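Local coordinates for protein eEF1A lysine and N-terminal methyltransferase (Homo sapiens, PDB 5WCJ) that methylates translation elongation factor eEF1A at its N terminus through the C-terminal domain seen here, and at an internal lysine through its N-terminal domain, at residues 122-126 and 137-141. Coordinates in Å, arbitrary orientation, origin at the centre of the assembly. Residue numbers count along the deposited sequence, not the author numbering.
With SAH (S-adenosyl-L-homocysteine), chain F.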
# COMPACT_ATOMS: atom_id res chain seq x y z
N MET A 122 -1.64 -0.31 -1.76
CA MET A 122 -1.44 0.95 -1.06
C MET A 122 -1.48 2.11 -2.03
O MET A 122 -0.75 2.09 -3.04
CB MET A 122 -0.10 0.95 -0.31
CG MET A 122 -0.03 0.01 0.87
SD MET A 122 1.58 0.17 1.70
CE MET A 122 1.33 -0.92 3.09
N PHE A 123 -2.29 3.13 -1.70
CA PHE A 123 -2.27 4.40 -2.44
C PHE A 123 -1.61 5.45 -1.57
O PHE A 123 -2.16 5.82 -0.52
CB PHE A 123 -3.69 4.86 -2.78
CG PHE A 123 -4.35 4.11 -3.92
CD1 PHE A 123 -3.76 3.03 -4.56
CD2 PHE A 123 -5.63 4.50 -4.33
CE1 PHE A 123 -4.40 2.37 -5.58
CE2 PHE A 123 -6.26 3.83 -5.37
CZ PHE A 123 -5.66 2.76 -5.96
N ASP A 124 -0.45 5.92 -2.02
CA ASP A 124 0.31 7.00 -1.39
C ASP A 124 0.55 8.03 -2.46
O ASP A 124 1.69 8.40 -2.76
CB ASP A 124 1.63 6.43 -0.83
CG ASP A 124 2.35 7.35 0.13
OD1 ASP A 124 1.72 8.25 0.71
OD2 ASP A 124 3.61 7.15 0.31
N VAL A 125 -0.53 8.45 -3.11
CA VAL A 125 -0.44 9.27 -4.31
C VAL A 125 -0.87 10.70 -4.00
O VAL A 125 -1.88 10.92 -3.34
CB VAL A 125 -1.16 8.61 -5.50
CG1 VAL A 125 -2.53 8.10 -5.15
CG2 VAL A 125 -1.22 9.54 -6.70
N ASP A 126 -0.06 11.66 -4.42
CA ASP A 126 -0.34 13.08 -4.18
C ASP A 126 0.16 13.86 -5.38
O ASP A 126 1.35 13.81 -5.68
CB ASP A 126 0.35 13.54 -2.90
CG ASP A 126 -0.07 14.95 -2.47
OD1 ASP A 126 -0.86 15.63 -3.17
OD2 ASP A 126 0.41 15.39 -1.40
N PRO A 137 -5.61 11.23 -2.47
CA PRO A 137 -5.20 11.07 -3.86
C PRO A 137 -6.03 11.98 -4.77
O PRO A 137 -7.05 12.52 -4.34
CB PRO A 137 -5.59 9.63 -4.15
CG PRO A 137 -6.83 9.44 -3.35
CD PRO A 137 -6.67 10.26 -2.10
N PRO A 138 -5.62 12.11 -6.04
CA PRO A 138 -6.53 12.69 -7.03
C PRO A 138 -7.89 11.96 -7.02
O PRO A 138 -7.95 10.74 -6.82
CB PRO A 138 -5.77 12.47 -8.35
CG PRO A 138 -4.34 12.38 -7.95
CD PRO A 138 -4.36 11.66 -6.64
N PRO A 139 -9.00 12.69 -7.23
CA PRO A 139 -10.33 12.10 -7.01
C PRO A 139 -10.66 10.89 -7.87
O PRO A 139 -11.43 10.03 -7.45
CB PRO A 139 -11.31 13.26 -7.31
CG PRO A 139 -10.51 14.34 -7.91
CD PRO A 139 -9.08 14.13 -7.56
N ALA A 140 -10.05 10.79 -9.05
CA ALA A 140 -10.30 9.63 -9.92
C ALA A 140 -9.94 8.30 -9.26
O ALA A 140 -10.54 7.29 -9.59
CB ALA A 140 -9.58 9.78 -11.25
N PHE A 141 -8.97 8.31 -8.33
CA PHE A 141 -8.51 7.09 -7.66
C PHE A 141 -9.56 6.55 -6.70
O PHE A 141 -9.46 5.40 -6.29
CB PHE A 141 -7.20 7.33 -6.87
CG PHE A 141 -5.97 7.36 -7.72
CD1 PHE A 141 -5.53 8.53 -8.28
CD2 PHE A 141 -5.27 6.19 -7.98
CE1 PHE A 141 -4.37 8.56 -9.06
CE2 PHE A 141 -4.12 6.19 -8.75
CZ PHE A 141 -3.66 7.38 -9.29
CG SAH F . 4.38 10.22 -1.46
SD SAH F . 4.73 11.46 -2.74
C5' SAH F . 3.38 11.24 -3.93
C4' SAH F . 3.89 10.42 -5.09
O4' SAH F . 2.78 10.13 -5.98
C3' SAH F . 4.95 11.16 -5.94
O3' SAH F . 6.05 10.30 -6.20
C2' SAH F . 4.18 11.48 -7.23
O2' SAH F . 4.96 11.54 -8.42
C1' SAH F . 3.27 10.26 -7.29
N9 SAH F . 2.11 10.39 -8.18
C8 SAH F . 1.33 11.50 -8.36
N7 SAH F . 0.31 11.30 -9.16
C5 SAH F . 0.43 9.97 -9.52
C6 SAH F . -0.35 9.13 -10.34
N6 SAH F . -1.49 9.54 -10.97
N1 SAH F . 0.06 7.86 -10.50
C2 SAH F . 1.18 7.45 -9.89
N3 SAH F . 1.99 8.14 -9.08
C4 SAH F . 1.55 9.40 -8.93
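Pro-137, which follows a cis peptide bond, meets the chain just past the end of strand 118-123. Its CA points a hydrogen at the carbonyl of Val-125, with Pro-137 CA and Val-125 O 3.4 Å apart, and its CB rests 3.6 Å from Val-125 CG1, while the ring also touches Leu-162 and Leu-164 on the neighbouring strand 158-164. Pro-138 adds its CD at 3.8 Å from Val-125 CG2, and its O accepts a 3.0 Å hydrogen bond from Phe-141 N, closing the turn that carries the chain past Pro-139 and Ala-140 and brings the Phe-141 ring back over the valine. Strand 118-123 is the fourth strand of the Rossmann-like methyltransferase sheet, and the loop after it lies at the C-terminal ends of the parallel strands, where SAH binds. Val-125 lies between cofactor and loop: CG2 comes within 3.3 Å of SAH C5 in the adenine, whereas CG1 sits 4.1 Å from the Phe-141 centroid, almost exactly on the ring normal, a CH-pi contact. Phe-141 turns its edge to the face of Phe-123, a T-shaped pair with centroids 5.3 Å apart and planes at 77°; Phe-141 CD2 lies 3.7 Å from Phe-123 CE2. Leu-102 of helix 101-109 also packs on Phe-141, whose CZ reaches to 3.5 Å from SAH N6 at the adenine's amino end.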